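Local atomic coordinates of Succinylglutamatedesuccinylase/aspartoacylase (Rhodobacter sphaeroides 2.4.1, PDB entry 3CDX), a protein that binds a metal ion, calcium in this crystal, and is probably a zinc-dependent hydrolase of linear amide bonds in the succinylglutamate desuccinylase/aspartoacylase family. Residues A[176-190]-A[249-263]. Residues are numbered along the deposited sequence; the frame is centred on the assembly and turned at random.
Sequences LAAAEAFGAPHNVVF and TAQRGGAAGTRHMMV
H260 has both ring nitrogens bonded, NE2 to E180 and ND1 to N187. NE2 donates to E180 OE2 at 2.8 Å, nearly straight at 168°, on the carboxylate's anti side. ND1 accepts from N187 ND2 at 3.0 Å. Both partners meet the ring at its edge, the N187 amide turned 81° against it. L176 CD2 lies over one ring face, 4.1 Å from the centroid, in a CH-pi contact. N187 reaches the ring with CG anti to its backbone N (chi1 174°), and its OD1 bonds T161 on strand 160-163. With an alanine at H260, the E180 carboxylate and N187 ND2 would probably lose these mates, and L176 CD2 the ring face.

Strand 186-189, after helix 169-182, pairs in parallel with strand 259-262, which comes after helix 223-239. R259 N bonds P185 O, N187 N bonds R259 O, M261 N bonds N187 O, V189 N bonds M261 O and V263 N bonds V189 O. Strands 160-163 and 332-339 flank the pair. Segment 176-190 falls in the family's catalytic domain, grouped with M14 zinc carboxypeptidase-like enzymes.

Before the strands, side chains and waters serve backbone atoms of 179-185. T258 OG1 donates to A184 O at 2.9 Å. Q251 NE2 donates to G183 O at 3.0 Å, from above the carbonyl plane; R231 also bonds that oxygen. One water links A179 O to A184 N, another E180 O to T258 N. A third donates to P185 O and G257 O. On the sheet face of H186, R259 and M261, a water joins H186 NE2 to R259 NH1, while R259 NH2 forms a salt bridge with D339.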
loop_
_atom_site.group_PDB
_atom_site.type_symbol
_atom_site.label_atom_id
_atom_site.label_comp_id
_atom_site.label_asym_id
_atom_site.label_seq_id
_atom_site.Cartn_x
_atom_site.Cartn_y
_atom_site.Cartn_z
ATOM N N LEU A 176 -19.824 -29.080 -28.785
ATOM C CA LEU A 176 -19.107 -28.858 -30.065
ATOM C C LEU A 176 -19.941 -28.106 -31.095
ATOM O O LEU A 176 -19.457 -27.193 -31.781
ATOM C CB LEU A 176 -18.614 -30.175 -30.647
ATOM C CG LEU A 176 -17.427 -30.837 -29.934
ATOM C CD1 LEU A 176 -17.266 -32.267 -30.438
ATOM C CD2 LEU A 176 -16.138 -30.023 -30.135
ATOM N N ALA A 177 -21.211 -28.450 -31.152
ATOM C CA ALA A 177 -22.129 -27.826 -32.090
ATOM C C ALA A 177 -22.397 -26.375 -31.748
ATOM O O ALA A 177 -22.607 -25.551 -32.639
ATOM C CB ALA A 177 -23.436 -28.592 -32.114
ATOM N N ALA A 178 -22.444 -26.054 -30.456
ATOM C CA ALA A 178 -22.697 -24.672 -30.060
ATOM C C ALA A 178 -21.458 -23.834 -30.373
ATOM O O ALA A 178 -21.571 -22.697 -30.834
ATOM C CB ALA A 178 -23.092 -24.592 -28.565
ATOM N N ALA A 179 -20.275 -24.408 -30.119
ATOM C CA ALA A 179 -19.013 -23.766 -30.491
ATOM C C ALA A 179 -18.986 -23.449 -31.995
ATOM O O ALA A 179 -18.655 -22.325 -32.375
ATOM C CB ALA A 179 -17.842 -24.624 -30.089
ATOM N N GLU A 180 -19.397 -24.418 -32.837
ATOM C CA GLU A 180 -19.421 -24.253 -34.284
ATOM C C GLU A 180 -20.341 -23.088 -34.676
ATOM O O GLU A 180 -19.954 -22.237 -35.487
ATOM C CB GLU A 180 -19.822 -25.565 -35.022
ATOM C CG GLU A 180 -18.740 -26.614 -34.990
ATOM C CD GLU A 180 -19.148 -27.975 -35.579
ATOM O OE1 GLU A 180 -20.094 -28.022 -36.420
ATOM O OE2 GLU A 180 -18.502 -28.999 -35.205
ATOM N N ALA A 181 -21.541 -23.047 -34.098
ATOM C CA ALA A 181 -22.472 -21.936 -34.334
ATOM C C ALA A 181 -21.892 -20.569 -33.913
ATOM O O ALA A 181 -21.972 -19.585 -34.671
ATOM C CB ALA A 181 -23.784 -22.181 -33.599
ATOM N N PHE A 182 -21.277 -20.510 -32.726
ATOM C CA PHE A 182 -20.660 -19.242 -32.261
ATOM C C PHE A 182 -19.752 -18.723 -33.400
ATOM O O PHE A 182 -19.796 -17.558 -33.737
ATOM C CB PHE A 182 -19.876 -19.432 -30.940
ATOM C CG PHE A 182 -19.302 -18.132 -30.345
ATOM C CD1 PHE A 182 -19.931 -17.503 -29.264
ATOM C CD2 PHE A 182 -18.138 -17.551 -30.866
ATOM C CE1 PHE A 182 -19.390 -16.289 -28.701
ATOM C CE2 PHE A 182 -17.598 -16.352 -30.318
ATOM C CZ PHE A 182 -18.227 -15.722 -29.246
ATOM N N GLY A 183 -18.954 -19.608 -33.997
ATOM C CA GLY A 183 -18.229 -19.276 -35.238
ATOM C C GLY A 183 -17.001 -18.405 -35.095
ATOM O O GLY A 183 -16.776 -17.495 -35.918
ATOM N N ALA A 184 -16.193 -18.675 -34.066
ATOM C CA ALA A 184 -14.881 -18.038 -33.951
ATOM C C ALA A 184 -13.912 -18.835 -34.839
ATOM O O ALA A 184 -14.172 -20.000 -35.144
ATOM C CB ALA A 184 -14.413 -18.011 -32.508
ATOM N N PRO A 185 -12.801 -18.226 -35.264
ATOM C CA PRO A 185 -11.928 -19.023 -36.155
ATOM C C PRO A 185 -11.523 -20.356 -35.568
ATOM O O PRO A 185 -11.402 -21.315 -36.331
ATOM C CB PRO A 185 -10.696 -18.131 -36.351
ATOM C CG PRO A 185 -11.136 -16.767 -36.030
ATOM C CD PRO A 185 -12.309 -16.847 -35.073
ATOM N N HIS A 186 -11.280 -20.410 -34.245
ATOM C CA HIS A 186 -10.904 -21.646 -33.581
ATOM C C HIS A 186 -11.728 -21.919 -32.341
ATOM O O HIS A 186 -12.127 -21.000 -31.646
ATOM C CB HIS A 186 -9.459 -21.624 -33.151
ATOM C CG HIS A 186 -8.500 -21.511 -34.283
ATOM N ND1 HIS A 186 -7.950 -20.309 -34.669
ATOM C CD2 HIS A 186 -8.006 -22.453 -35.128
ATOM C CE1 HIS A 186 -7.160 -20.519 -35.712
ATOM N NE2 HIS A 186 -7.173 -21.812 -36.003
ATOM N N ASN A 187 -11.986 -23.203 -32.096
ATOM C CA ASN A 187 -12.600 -23.665 -30.870
ATOM C C ASN A 187 -11.600 -24.567 -30.256
ATOM O O ASN A 187 -11.105 -25.469 -30.945
ATOM C CB ASN A 187 -13.895 -24.429 -31.133
ATOM C CG ASN A 187 -14.451 -25.034 -29.877
ATOM O OD1 ASN A 187 -14.716 -24.320 -28.919
ATOM N ND2 ASN A 187 -14.659 -26.349 -29.874
ATOM N N VAL A 188 -11.252 -24.303 -28.995
ATOM C CA VAL A 188 -10.225 -25.049 -28.292
ATOM C C VAL A 188 -10.792 -25.920 -27.150
ATOM O O VAL A 188 -11.406 -25.413 -26.215
ATOM C CB VAL A 188 -9.116 -24.095 -27.726
ATOM C CG1 VAL A 188 -7.930 -24.878 -27.245
ATOM C CG2 VAL A 188 -8.680 -23.078 -28.793
ATOM N N VAL A 189 -10.584 -27.235 -27.258
ATOM C CA VAL A 189 -10.938 -28.217 -26.218
ATOM C C VAL A 189 -9.697 -28.451 -25.366
ATOM O O VAL A 189 -8.623 -28.764 -25.914
ATOM C CB VAL A 189 -11.461 -29.531 -26.864
ATOM C CG1 VAL A 189 -12.038 -30.498 -25.808
ATOM C CG2 VAL A 189 -12.522 -29.208 -27.895
ATOM N N PHE A 190 -9.815 -28.289 -24.037
ATOM C CA PHE A 190 -8.625 -28.225 -23.163
ATOM C C PHE A 190 -8.816 -28.685 -21.715
ATOM O O PHE A 190 -9.935 -29.006 -21.288
ATOM C CB PHE A 190 -7.993 -26.814 -23.188
ATOM C CG PHE A 190 -8.663 -25.817 -22.284
ATOM C CD1 PHE A 190 -9.880 -25.235 -22.638
ATOM C CD2 PHE A 190 -8.057 -25.430 -21.078
ATOM C CE1 PHE A 190 -10.517 -24.293 -21.789
ATOM C CE2 PHE A 190 -8.673 -24.477 -20.228
ATOM C CZ PHE A 190 -9.908 -23.905 -20.587
ATOM N N THR A 249 -20.854 -17.847 -39.972
ATOM C CA THR A 249 -19.639 -18.503 -39.504
ATOM C C THR A 249 -18.470 -18.341 -40.472
ATOM O O THR A 249 -17.411 -18.955 -40.278
ATOM C CB THR A 249 -19.900 -20.009 -39.244
ATOM O OG1 THR A 249 -20.259 -20.662 -40.466
ATOM C CG2 THR A 249 -21.031 -20.230 -38.210
ATOM N N ALA A 250 -18.674 -17.545 -41.527
ATOM C CA ALA A 250 -17.629 -17.208 -42.495
ATOM C C ALA A 250 -16.477 -16.538 -41.743
ATOM O O ALA A 250 -16.697 -15.734 -40.853
ATOM C CB ALA A 250 -18.180 -16.266 -43.599
ATOM N N GLN A 251 -15.258 -16.903 -42.095
ATOM C CA GLN A 251 -14.091 -16.398 -41.404
ATOM C C GLN A 251 -13.407 -15.385 -42.294
ATOM O O GLN A 251 -13.537 -15.445 -43.533
ATOM C CB GLN A 251 -13.152 -17.552 -41.046
ATOM C CG GLN A 251 -13.840 -18.625 -40.181
ATOM C CD GLN A 251 -14.349 -18.070 -38.857
ATOM O OE1 GLN A 251 -13.704 -17.219 -38.227
ATOM N NE2 GLN A 251 -15.518 -18.523 -38.444
ATOM N N ARG A 252 -12.707 -14.443 -41.672
ATOM C CA ARG A 252 -11.989 -13.422 -42.425
ATOM C C ARG A 252 -11.040 -14.060 -43.420
ATOM O O ARG A 252 -10.893 -13.583 -44.531
ATOM C CB ARG A 252 -11.185 -12.480 -41.509
ATOM C CG ARG A 252 -10.662 -11.269 -42.274
ATOM C CD ARG A 252 -9.911 -10.319 -41.383
ATOM N NE ARG A 252 -10.834 -9.536 -40.594
ATOM C CZ ARG A 252 -11.403 -8.412 -40.993
ATOM N NH1 ARG A 252 -11.132 -7.910 -42.196
ATOM N NH2 ARG A 252 -12.251 -7.783 -40.180
ATOM N N GLY A 253 -10.376 -15.128 -43.005
ATOM C CA GLY A 253 -9.342 -15.730 -43.831
ATOM C C GLY A 253 -9.936 -16.552 -44.954
ATOM O O GLY A 253 -9.207 -17.202 -45.703
ATOM N N GLY A 254 -11.264 -16.552 -45.055
ATOM C CA GLY A 254 -11.931 -17.324 -46.094
ATOM C C GLY A 254 -12.790 -18.489 -45.649
ATOM O O GLY A 254 -13.864 -18.707 -46.227
ATOM N N ALA A 255 -12.339 -19.214 -44.623
ATOM C CA ALA A 255 -12.954 -20.478 -44.214
ATOM C C ALA A 255 -14.465 -20.368 -43.965
ATOM O O ALA A 255 -14.963 -19.316 -43.542
ATOM C CB ALA A 255 -12.238 -21.054 -42.982
ATOM N N ALA A 256 -15.182 -21.462 -44.226
ATOM C CA ALA A 256 -16.639 -21.484 -44.054
ATOM C C ALA A 256 -17.061 -21.458 -42.574
ATOM O O ALA A 256 -18.113 -20.929 -42.252
ATOM C CB ALA A 256 -17.254 -22.691 -44.774
ATOM N N GLY A 257 -16.231 -22.026 -41.700
ATOM C CA GLY A 257 -16.495 -22.067 -40.256
ATOM C C GLY A 257 -15.314 -22.309 -39.342
ATOM O O GLY A 257 -14.159 -22.176 -39.729
ATOM N N THR A 258 -15.646 -22.682 -38.111
ATOM C CA THR A 258 -14.745 -22.860 -37.004
ATOM C C THR A 258 -13.883 -24.103 -37.179
ATOM O O THR A 258 -14.379 -25.140 -37.619
ATOM C CB THR A 258 -15.621 -23.042 -35.724
ATOM O OG1 THR A 258 -16.381 -21.847 -35.495
ATOM C CG2 THR A 258 -14.821 -23.415 -34.496
ATOM N N ARG A 259 -12.609 -23.994 -36.811
ATOM C CA ARG A 259 -11.683 -25.127 -36.812
ATOM C C ARG A 259 -11.430 -25.570 -35.351
ATOM O O ARG A 259 -11.039 -24.751 -34.485
ATOM C CB ARG A 259 -10.379 -24.764 -37.570
ATOM C CG ARG A 259 -9.327 -25.922 -37.786
ATOM C CD ARG A 259 -8.077 -25.450 -38.606
ATOM N NE ARG A 259 -6.859 -26.237 -38.318
ATOM C CZ ARG A 259 -5.587 -25.870 -38.608
ATOM N NH1 ARG A 259 -5.327 -24.725 -39.237
ATOM N NH2 ARG A 259 -4.550 -26.654 -38.277
ATOM N N HIS A 260 -11.673 -26.860 -35.077
ATOM C CA HIS A 260 -11.543 -27.361 -33.735
ATOM C C HIS A 260 -10.102 -27.768 -33.472
ATOM O O HIS A 260 -9.441 -28.444 -34.275
ATOM C CB HIS A 260 -12.451 -28.562 -33.446
ATOM C CG HIS A 260 -13.920 -28.301 -33.569
ATOM N ND1 HIS A 260 -14.625 -27.526 -32.671
ATOM C CD2 HIS A 260 -14.836 -28.788 -34.440
ATOM C CE1 HIS A 260 -15.901 -27.500 -33.016
ATOM N NE2 HIS A 260 -16.053 -28.257 -34.088
ATOM N N MET A 261 -9.640 -27.397 -32.295
ATOM C CA MET A 261 -8.288 -27.598 -31.911
ATOM C C MET A 261 -8.349 -28.060 -30.488
ATOM O O MET A 261 -9.441 -28.140 -29.893
ATOM C CB MET A 261 -7.527 -26.268 -32.041
ATOM C CG MET A 261 -7.849 -25.497 -33.351
ATOM S SD MET A 261 -7.023 -26.278 -34.812
ATOM C CE MET A 261 -5.297 -25.874 -34.504
ATOM N N MET A 262 -7.174 -28.328 -29.926
ATOM C CA MET A 262 -7.079 -28.869 -28.608
ATOM C C MET A 262 -5.719 -28.564 -28.010
ATOM O O MET A 262 -4.729 -28.340 -28.728
ATOM C CB MET A 262 -7.386 -30.401 -28.601
ATOM C CG MET A 262 -6.452 -31.331 -29.427
ATOM S SD MET A 262 -6.859 -33.158 -29.311
ATOM C CE MET A 262 -6.608 -33.490 -27.610
ATOM N N VAL A 263 -5.699 -28.551 -26.684
ATOM C CA VAL A 263 -4.512 -28.429 -25.903
ATOM C C VAL A 263 -4.577 -29.566 -24.888
ATOM O O VAL A 263 -5.504 -29.613 -24.071
ATOM C CB VAL A 263 -4.453 -27.072 -25.137
ATOM C CG1 VAL A 263 -3.250 -27.069 -24.212
ATOM C CG2 VAL A 263 -4.375 -25.885 -26.117
HETATM O O HOH W 1 -16.236 -20.988 -32.225
HETATM O O HOH W 2 -18.343 -22.931 -37.543
HETATM O O HOH W 3 -11.395 -21.337 -38.923
HETATM O O HOH W 4 -6.832 -22.325 -38.791
#